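Local coordinates for protein TetR family transcription regulator (PDB 3PAS) that probably binds regulatory DNA as a two-subunit transcription factor of the TetR family, through an N-terminal helix-turn-helix domain, at residues L14-T17 with V18-V21; P42-L45 with Y46-Y49; D80-E83 with G84-Q88; M184-D187 with A188-D191. All coordinates share one frame; numbering follows the deposited sequence.

Contact 1: residues L14-T17 with V18-V21; sequences LEAT and VREV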
loop_
_atom_site.group_PDB
_atom_site.type_symbol
_atom_site.label_atom_id
_atom_site.label_comp_id
_atom_site.label_asym_id
_atom_site.label_seq_id
_atom_site.Cartn_x
_atom_site.Cartn_y
_atom_site.Cartn_z
ATOM N N LEU B 14 15.630 -17.125 13.254
ATOM C CA LEU B 14 14.988 -15.888 12.984
ATOM C C LEU B 14 14.910 -15.642 11.461
ATOM O O LEU B 14 13.864 -15.322 10.946
ATOM C CB LEU B 14 15.717 -14.737 13.692
ATOM C CG LEU B 14 15.681 -14.797 15.216
ATOM C CD1 LEU B 14 16.811 -13.982 15.832
ATOM C CD2 LEU B 14 14.282 -14.404 15.714
ATOM N N GLU B 15 16.017 -15.869 10.759
ATOM C CA GLU B 15 16.057 -15.741 9.302
ATOM C C GLU B 15 15.147 -16.768 8.601
ATOM O O GLU B 15 14.452 -16.440 7.654
ATOM C CB GLU B 15 17.515 -15.868 8.830
ATOM C CG GLU B 15 18.350 -14.617 9.070
ATOM C CD GLU B 15 17.935 -13.414 8.187
ATOM O OE1 GLU B 15 17.241 -13.588 7.145
ATOM O OE2 GLU B 15 18.282 -12.275 8.538
ATOM N N ALA B 16 15.118 -17.999 9.083
ATOM C CA ALA B 16 14.244 -19.028 8.502
ATOM C C ALA B 16 12.772 -18.632 8.685
ATOM O O ALA B 16 11.937 -18.884 7.808
ATOM C CB ALA B 16 14.520 -20.392 9.155
ATOM N N THR B 17 12.460 -18.002 9.819
ATOM C CA THR B 17 11.103 -17.524 10.107
ATOM C C THR B 17 10.759 -16.403 9.108
ATOM O O THR B 17 9.707 -16.436 8.498
ATOM C CB THR B 17 10.959 -17.017 11.527
ATOM O OG1 THR B 17 11.232 -18.066 12.457
ATOM C CG2 THR B 17 9.533 -16.540 11.805
ATOM N N VAL B 18 11.644 -15.403 8.987
ATOM C CA VAL B 18 11.492 -14.350 7.943
ATOM C C VAL B 18 11.207 -14.954 6.551
ATOM O O VAL B 18 10.229 -14.575 5.933
ATOM C CB VAL B 18 12.717 -13.450 7.825
ATOM C CG1 VAL B 18 12.570 -12.512 6.551
ATOM C CG2 VAL B 18 12.901 -12.627 9.118
ATOM N N ARG B 19 12.018 -15.917 6.091
ATOM C CA ARG B 19 11.825 -16.517 4.781
ATOM C C ARG B 19 10.536 -17.280 4.593
ATOM O O ARG B 19 9.831 -17.075 3.580
ATOM C CB ARG B 19 13.001 -17.436 4.374
ATOM C CG ARG B 19 14.315 -16.723 4.253
ATOM C CD ARG B 19 15.375 -17.598 3.578
ATOM N NE ARG B 19 15.539 -18.905 4.200
ATOM C CZ ARG B 19 16.261 -19.153 5.292
ATOM N NH1 ARG B 19 16.892 -18.179 5.912
ATOM N NH2 ARG B 19 16.352 -20.387 5.758
ATOM N N GLU B 20 10.199 -18.140 5.562
ATOM C CA GLU B 20 9.035 -18.981 5.448
ATOM C C GLU B 20 7.748 -18.171 5.526
ATOM O O GLU B 20 6.808 -18.399 4.736
ATOM C CB GLU B 20 9.086 -20.096 6.488
ATOM C CG GLU B 20 10.185 -21.076 6.249
ATOM C CD GLU B 20 9.988 -21.880 4.968
ATOM O OE1 GLU B 20 8.943 -22.551 4.851
ATOM O OE2 GLU B 20 10.895 -21.840 4.102
ATOM N N VAL B 21 7.686 -17.217 6.447
ATOM C CA VAL B 21 6.477 -16.401 6.575
ATOM C C VAL B 21 6.355 -15.462 5.363
ATOM O O VAL B 21 5.237 -15.289 4.803
ATOM C CB VAL B 21 6.424 -15.636 7.884
ATOM C CG1 VAL B 21 5.247 -14.623 7.876
ATOM C CG2 VAL B 21 6.322 -16.624 9.079
HETATM O O HOH W 1 17.599 -15.524 5.152
#
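Arg19 folds back along the first DNA-binding-domain helix of this TetR-family protein and lays its guanidinium over the backbone of Ala16, one turn earlier. The main chain supplies four successive i to i+4 hydrogen bonds, the straightest from Val18 N to Leu14 O at 3.0 Å with an N-H...O angle of 176°. Among the van der Waals contacts, one face of the guanidinium rests on Ala16 CA, off its centre, and Arg19 NH2 lies 3.9 Å from Ala16 CB. A bend at chi3 (-53°) turns the arginine tip back over the preceding turn. Thr17 CG2 and Val21 CG2 meet more loosely, 4.2 Å apart. Among the charged groups, Glu15 OE1 and Arg19 NH1 stand 4.8 Å from each other, and a water joins them, donating to Glu15 OE1 at 2.8 Å and accepting from Arg19 NH1 in the guanidinium plane at 2.9 Å. The carboxylate also has partners beyond the helix: OE1 a salt bridge to Arg99 and OE2 a hydrogen bond to Tyr62 OH. Leu14, Thr17 and Val18 pack on helix 52-76, Ala16 and Arg19 on Ala37 of helix 31-37, and Val21 on Tyr105 and Thr108 of helix 100-110.

Contact 2: residues P42-L45 with Y46-Y49; sequences PATL and YIYY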
loop_
_atom_site.group_PDB
_atom_site.type_symbol
_atom_site.label_atom_id
_atom_site.label_comp_id
_atom_site.label_asym_id
_atom_site.label_seq_id
_atom_site.Cartn_x
_atom_site.Cartn_y
_atom_site.Cartn_z
ATOM N N PRO B 42 13.585 -29.421 15.440
ATOM C CA PRO B 42 12.665 -28.695 16.312
ATOM C C PRO B 42 13.142 -28.692 17.773
ATOM O O PRO B 42 12.964 -27.694 18.465
ATOM C CB PRO B 42 11.356 -29.463 16.169
ATOM C CG PRO B 42 11.449 -30.125 14.839
ATOM C CD PRO B 42 12.905 -30.398 14.586
ATOM N N ALA B 43 13.762 -29.786 18.246
ATOM C CA ALA B 43 14.302 -29.837 19.631
ATOM C C ALA B 43 15.284 -28.698 19.832
ATOM O O ALA B 43 15.231 -28.012 20.835
ATOM C CB ALA B 43 14.983 -31.274 19.964
ATOM N N THR B 44 16.102 -28.432 18.832
ATOM C CA THR B 44 17.034 -27.305 18.887
ATOM C C THR B 44 16.324 -25.960 18.911
ATOM O O THR B 44 16.687 -25.091 19.673
ATOM C CB THR B 44 18.056 -27.375 17.737
ATOM O OG1 THR B 44 18.787 -28.605 17.857
ATOM C CG2 THR B 44 19.025 -26.195 17.789
ATOM N N LEU B 45 15.341 -25.780 18.031
ATOM C CA LEU B 45 14.557 -24.596 18.001
ATOM C C LEU B 45 14.007 -24.305 19.398
ATOM O O LEU B 45 14.099 -23.152 19.884
ATOM C CB LEU B 45 13.425 -24.730 16.961
ATOM C CG LEU B 45 12.606 -23.471 16.686
ATOM C CD1 LEU B 45 11.989 -23.451 15.231
ATOM C CD2 LEU B 45 11.500 -23.314 17.738
ATOM N N TYR B 46 13.427 -25.318 20.045
ATOM C CA TYR B 46 12.881 -25.119 21.365
ATOM C C TYR B 46 13.898 -24.734 22.455
ATOM O O TYR B 46 13.521 -24.250 23.523
ATOM C CB TYR B 46 12.055 -26.310 21.820
ATOM C CG TYR B 46 10.790 -26.572 20.988
ATOM C CD1 TYR B 46 9.875 -25.566 20.715
ATOM C CD2 TYR B 46 10.520 -27.836 20.499
ATOM C CE1 TYR B 46 8.720 -25.821 20.003
ATOM C CE2 TYR B 46 9.379 -28.105 19.768
ATOM C CZ TYR B 46 8.485 -27.097 19.533
ATOM O OH TYR B 46 7.386 -27.366 18.806
ATOM N N ILE B 47 15.173 -24.936 22.204
ATOM C CA ILE B 47 16.193 -24.431 23.167
ATOM C C ILE B 47 16.080 -22.891 23.267
ATOM O O ILE B 47 16.167 -22.274 24.349
ATOM C CB ILE B 47 17.636 -24.813 22.746
ATOM C CG1 ILE B 47 17.804 -26.334 22.707
ATOM C CG2 ILE B 47 18.629 -24.199 23.715
ATOM C CD1 ILE B 47 19.138 -26.851 22.139
ATOM N N TYR B 48 15.842 -22.279 22.125
ATOM C CA TYR B 48 15.855 -20.825 22.026
ATOM C C TYR B 48 14.496 -20.140 22.078
ATOM O O TYR B 48 14.389 -19.010 22.567
ATOM C CB TYR B 48 16.561 -20.455 20.723
ATOM C CG TYR B 48 17.925 -21.052 20.665
ATOM C CD1 TYR B 48 18.974 -20.537 21.417
ATOM C CD2 TYR B 48 18.156 -22.178 19.925
ATOM C CE1 TYR B 48 20.260 -21.137 21.365
ATOM C CE2 TYR B 48 19.390 -22.785 19.885
ATOM C CZ TYR B 48 20.440 -22.265 20.596
ATOM O OH TYR B 48 21.641 -22.900 20.522
ATOM N N TYR B 49 13.469 -20.824 21.564
ATOM C CA TYR B 49 12.120 -20.255 21.443
ATOM C C TYR B 49 11.133 -21.266 21.975
ATOM O O TYR B 49 11.181 -22.428 21.586
ATOM C CB TYR B 49 11.827 -19.886 19.987
ATOM C CG TYR B 49 12.869 -18.898 19.515
ATOM C CD1 TYR B 49 12.838 -17.565 19.952
ATOM C CD2 TYR B 49 13.913 -19.303 18.714
ATOM C CE1 TYR B 49 13.822 -16.720 19.627
ATOM C CE2 TYR B 49 14.892 -18.441 18.340
ATOM C CZ TYR B 49 14.851 -17.160 18.800
ATOM O OH TYR B 49 15.840 -16.291 18.458
#
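Tyr46 N bonds to Pro42 O at 2.9 Å in a regular helical turn, but from there helix 42-48, the second helix of the predicted helix-turn-helix motif, frays: Ile47 N takes Thr44 O at 3.0 Å with only a weak link to Ala43 O, and Leu45 O accepts from both Tyr48 N and Tyr49 N. The two donors come to Leu45 O differently, Tyr49 N in the carbonyl plane and Tyr48 N from 49° above it. In TetR relatives this helix is the one that reads the DNA major groove, consistent with the several exposed side chains here. Leu45 faces inward instead. With CG anti to the backbone N (chi1 -172°), its CD2 extends to Tyr46 CD1 and, at 4.1 Å, to Tyr49 CB, while the same side chain packs on Val31, Ile34, Phe13 and Leu55 of the three surrounding helices. On the outer side, Pro42 CB touches Tyr46 CE2 loosely at 4.3 Å. Thr44 and Tyr48 run alongside each other, the threonine hydroxyl being bonded to Ser41 OG. Ile47 CG2 sits over the centre of the Tyr48 ring, 4.0 Å above its plane, and Thr44 CG2 approaches Tyr48 CE2 at 4.0 Å.

Contact 3: residues D80-E83 with G84-Q88; sequences DLRE and GLRRQ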
loop_
_atom_site.group_PDB
_atom_site.type_symbol
_atom_site.label_atom_id
_atom_site.label_comp_id
_atom_site.label_asym_id
_atom_site.label_seq_id
_atom_site.Cartn_x
_atom_site.Cartn_y
_atom_site.Cartn_z
ATOM N N ASP B 80 21.255 18.130 9.152
ATOM C CA ASP B 80 20.029 18.765 9.627
ATOM C C ASP B 80 18.892 17.755 9.470
ATOM O O ASP B 80 19.170 16.628 9.022
ATOM C CB ASP B 80 19.729 20.100 8.921
ATOM C CG ASP B 80 19.556 19.997 7.384
ATOM O OD1 ASP B 80 19.382 18.938 6.784
ATOM O OD2 ASP B 80 19.589 21.061 6.736
ATOM N N LEU B 81 17.644 18.141 9.804
ATOM C CA LEU B 81 16.483 17.206 9.703
ATOM C C LEU B 81 16.253 16.651 8.293
ATOM O O LEU B 81 16.104 15.441 8.117
ATOM C CB LEU B 81 15.184 17.859 10.215
ATOM C CG LEU B 81 13.926 16.972 10.239
ATOM C CD1 LEU B 81 14.053 15.750 11.170
ATOM C CD2 LEU B 81 12.656 17.847 10.609
ATOM N N ARG B 82 16.267 17.527 7.304
ATOM C CA ARG B 82 16.062 17.070 5.940
ATOM C C ARG B 82 17.147 16.101 5.500
ATOM O O ARG B 82 16.841 15.072 4.892
ATOM C CB ARG B 82 16.031 18.236 4.995
ATOM C CG ARG B 82 15.615 17.858 3.574
ATOM C CD ARG B 82 15.675 19.040 2.615
ATOM N NE ARG B 82 14.995 18.712 1.357
ATOM C CZ ARG B 82 15.541 17.987 0.376
ATOM N NH1 ARG B 82 16.765 17.501 0.486
ATOM N NH2 ARG B 82 14.833 17.711 -0.712
ATOM N N GLU B 83 18.413 16.438 5.782
ATOM C CA GLU B 83 19.540 15.528 5.444
ATOM C C GLU B 83 19.445 14.211 6.159
ATOM O O GLU B 83 19.782 13.159 5.601
ATOM C CB GLU B 83 20.932 16.168 5.724
ATOM C CG GLU B 83 21.372 17.070 4.615
ATOM C CD GLU B 83 21.529 16.259 3.304
ATOM O OE1 GLU B 83 20.738 16.541 2.383
ATOM O OE2 GLU B 83 22.384 15.336 3.239
ATOM N N GLY B 84 18.995 14.244 7.412
ATOM C CA GLY B 84 18.833 13.037 8.175
ATOM C C GLY B 84 17.771 12.132 7.538
ATOM O O GLY B 84 17.942 10.926 7.425
ATOM N N LEU B 85 16.666 12.716 7.123
ATOM C CA LEU B 85 15.593 11.944 6.527
ATOM C C LEU B 85 16.017 11.441 5.144
ATOM O O LEU B 85 15.667 10.321 4.748
ATOM C CB LEU B 85 14.310 12.778 6.436
ATOM C CG LEU B 85 13.630 13.103 7.780
ATOM C CD1 LEU B 85 12.523 14.146 7.544
ATOM C CD2 LEU B 85 13.095 11.826 8.428
ATOM N N ARG B 86 16.792 12.247 4.406
ATOM C CA ARG B 86 17.266 11.851 3.103
ATOM C C ARG B 86 18.238 10.656 3.231
ATOM O O ARG B 86 18.160 9.665 2.457
ATOM C CB ARG B 86 17.956 13.019 2.392
ATOM C CG ARG B 86 18.390 12.716 0.982
ATOM C CD ARG B 86 19.030 13.943 0.329
ATOM N NE ARG B 86 20.361 14.100 0.853
ATOM C CZ ARG B 86 21.411 13.396 0.448
ATOM N NH1 ARG B 86 21.279 12.481 -0.501
ATOM N NH2 ARG B 86 22.611 13.608 1.004
ATOM N N ARG B 87 19.140 10.697 4.223
ATOM C CA ARG B 87 20.071 9.574 4.371
ATOM C C ARG B 87 19.331 8.321 4.754
ATOM O O ARG B 87 19.597 7.266 4.245
ATOM C CB ARG B 87 21.120 9.843 5.418
ATOM C CG ARG B 87 22.056 10.906 5.021
ATOM C CD ARG B 87 22.935 11.307 6.195
ATOM N NE ARG B 87 24.164 11.959 5.729
ATOM C CZ ARG B 87 25.308 11.325 5.446
ATOM N NH1 ARG B 87 25.442 9.998 5.577
ATOM N NH2 ARG B 87 26.332 12.039 5.016
ATOM N N GLN B 88 18.419 8.433 5.703
ATOM C CA GLN B 88 17.593 7.315 6.203
ATOM C C GLN B 88 16.807 6.694 5.056
ATOM O O GLN B 88 16.643 5.505 4.972
ATOM C CB GLN B 88 16.608 7.842 7.245
ATOM C CG GLN B 88 15.261 7.079 7.347
ATOM C CD GLN B 88 14.126 8.072 7.294
ATOM O OE1 GLN B 88 13.783 8.619 6.211
ATOM N NE2 GLN B 88 13.576 8.390 8.482
HETATM O O HOH W 2 24.023 15.434 5.753
#
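Glu83 and Arg86 lie side by side on the first turns of helix 81-98, in the C-terminal domain of the TetR fold, joined by an i to i+3 salt bridge. Asp80 is the N-cap: its OD1 receives Glu83 N at 2.9 Å, nearly along the C-O axis. The bridge is bidentate and side-on, Arg86 NE donating to Glu83 OE1 at 2.9 Å and Arg86 NH2 to Glu83 OE2 at 2.8 Å, with carboxylate and guanidinium planes 34° apart. Arg86 reaches it through a bend at chi3 (76°), and NH1 makes a further salt bridge to Glu179. A leucine in place of Arg86 would probably leave the carboxylates of Glu83 and Glu179 without their shared cation and set the Glu83 carboxylate free to turn. The tightly packed side is apolar: the side chains of Leu81 and Leu85 lie alongside each other, pointing the same way, Leu81 CG 4.1 Å from Leu85 CD1, against Phe75 of helix 52-76, with Ala133 and Leu130 of helix 128-140 beside them. The loose side is solvated and belongs to exposed Arg87, whose NE stays 4.6 Å from Glu83 OE2. Between them one water donates to Glu83 OE2 at 3.0 Å and accepts weakly from Arg87 NE at 3.5 Å.

Contact 4: residues M184-D187 with A188-D191; sequences MAWD and AVAD. With PGO (S-1,2-propanediol), chain N.
Ala190 N closes the last turn of helix 175-189 on Trp186 O at 2.8 Å, the acceptor met nearly end-on although the N-H...O angle is only 133°. Before it, Ala188 N and Val189 N make regular i to i+4 bonds to Met184 O and Ala185 O. Ala190 is the first residue to leave helical geometry. The main side-chain contact is a CH-pi interaction: Ala190 CB sits over one face of the indole, 3.7 Å from the centroid of the five-membered ring of Trp186 and 22° off its normal. Trp186 CG is anti to the backbone N (chi1 175°), which swings the indole along the helix toward its end, where CE3 also meets Val189 CG2 at 4.2 Å. Trp186 NE1 is shared between both oxygens of a propanediol, probably from the crystallisation liquor: O1, in the ring plane at the edge, at 3.1 Å and O2 at 3.2 Å. The indole also makes a cation-pi contact with Arg82. Replacing Trp186 by an alanine would probably leave Ala190 CB without its aromatic cover and deprive Arg82 of its cation-pi partner. The indole packs on Leu85 of helix 81-98 and Ile143, and Val189 on Leu151 and Met155 of helix 148-167. At the dimer interface, selenomethionine Met184 and Ala185 pack on Phe154 of the second subunit, Ala188 meets its own counterpart there, and Asp187 OD2 forms a salt bridge with Lys144 of that subunit.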
loop_
_atom_site.group_PDB
_atom_site.type_symbol
_atom_site.label_atom_id
_atom_site.label_comp_id
_atom_site.label_asym_id
_atom_site.label_seq_id
_atom_site.Cartn_x
_atom_site.Cartn_y
_atom_site.Cartn_z
HETATM N N MSE B 184 10.330 14.184 -3.660
HETATM C CA MSE B 184 8.874 14.215 -3.712
HETATM C C MSE B 184 8.273 13.996 -2.327
HETATM O O MSE B 184 7.306 14.709 -1.946
HETATM C CB MSE B 184 8.343 13.227 -4.749
HETATM C CG MSE B 184 8.747 13.644 -6.155
HETATM SE SE MSE B 184 8.281 12.379 -7.472
HETATM C CE MSE B 184 6.292 12.807 -7.591
ATOM N N ALA B 185 8.820 13.029 -1.581
ATOM C CA ALA B 185 8.349 12.732 -0.219
ATOM C C ALA B 185 8.567 13.920 0.688
ATOM O O ALA B 185 7.665 14.304 1.450
ATOM C CB ALA B 185 9.022 11.482 0.377
ATOM N N TRP B 186 9.720 14.577 0.564
ATOM C CA TRP B 186 10.005 15.767 1.334
ATOM C C TRP B 186 9.039 16.885 0.995
ATOM O O TRP B 186 8.425 17.457 1.858
ATOM C CB TRP B 186 11.450 16.245 1.120
ATOM C CG TRP B 186 11.700 17.563 1.833
ATOM C CD1 TRP B 186 11.746 18.799 1.272
ATOM C CD2 TRP B 186 11.931 17.753 3.236
ATOM N NE1 TRP B 186 11.978 19.736 2.231
ATOM C CE2 TRP B 186 12.069 19.133 3.445
ATOM C CE3 TRP B 186 11.947 16.890 4.342
ATOM C CZ2 TRP B 186 12.252 19.683 4.718
ATOM C CZ3 TRP B 186 12.115 17.427 5.599
ATOM C CH2 TRP B 186 12.284 18.814 5.776
ATOM N N ASP B 187 8.862 17.158 -0.291
ATOM C CA ASP B 187 7.889 18.160 -0.713
ATOM C C ASP B 187 6.490 17.865 -0.142
ATOM O O ASP B 187 5.773 18.786 0.292
ATOM C CB ASP B 187 7.856 18.251 -2.212
ATOM C CG ASP B 187 9.025 19.075 -2.803
ATOM O OD1 ASP B 187 9.845 19.657 -2.092
ATOM O OD2 ASP B 187 9.115 19.129 -4.023
ATOM N N ALA B 188 6.098 16.593 -0.128
ATOM C CA ALA B 188 4.808 16.205 0.454
ATOM C C ALA B 188 4.657 16.639 1.943
ATOM O O ALA B 188 3.620 17.185 2.330
ATOM C CB ALA B 188 4.614 14.675 0.360
ATOM N N VAL B 189 5.694 16.386 2.748
ATOM C CA VAL B 189 5.650 16.629 4.195
ATOM C C VAL B 189 6.111 18.015 4.668
ATOM O O VAL B 189 5.836 18.397 5.818
ATOM C CB VAL B 189 6.407 15.534 4.999
ATOM C CG1 VAL B 189 5.858 14.124 4.618
ATOM C CG2 VAL B 189 7.931 15.642 4.829
ATOM N N ALA B 190 6.856 18.697 3.815
ATOM C CA ALA B 190 7.559 19.931 4.216
ATOM C C ALA B 190 6.587 21.115 4.314
ATOM O O ALA B 190 5.708 21.299 3.463
ATOM C CB ALA B 190 8.691 20.247 3.209
ATOM N N ASP B 191 6.751 21.916 5.353
ATOM C CA ASP B 191 5.935 23.082 5.583
ATOM C C ASP B 191 6.457 24.126 4.607
ATOM O O ASP B 191 7.633 24.415 4.635
ATOM C CB ASP B 191 6.174 23.497 7.027
ATOM C CG ASP B 191 5.307 24.653 7.488
ATOM O OD1 ASP B 191 4.897 25.522 6.697
ATOM O OD2 ASP B 191 5.102 24.720 8.711
HETATM C C1 PGO N . 11.902 23.796 2.522
HETATM C C2 PGO N . 11.171 23.691 1.188
HETATM C C3 PGO N . 9.672 23.896 1.368
HETATM O O1 PGO N . 11.720 22.587 3.285
HETATM O O2 PGO N . 11.413 22.402 0.591
HETATM O O HOH W 3 6.455 21.160 0.401
#

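The four contacts follow one another along the chain without interleaving and form two pairs. Contacts 1 and 2, with centres about 15 Å apart, lie in the N-terminal DNA-binding region on helices 5-24 and 42-48, and touch where Leu14 CG meets Tyr49 OH at 3.6 Å. Contacts 3 and 4, centres about 12 Å apart, lie in the C-terminal domain on helices 81-98 and 175-189; Arg82 NE comes within 3.3 Å of Trp186 CD1, and Leu85 packs on the same indole. The pairs occupy opposite sides of the chain's centre, about 47 Å separating the centres of contacts 2 and 4. The probable DNA-reading helix thus stands far from the dimer-forming helix, as in TetR relatives.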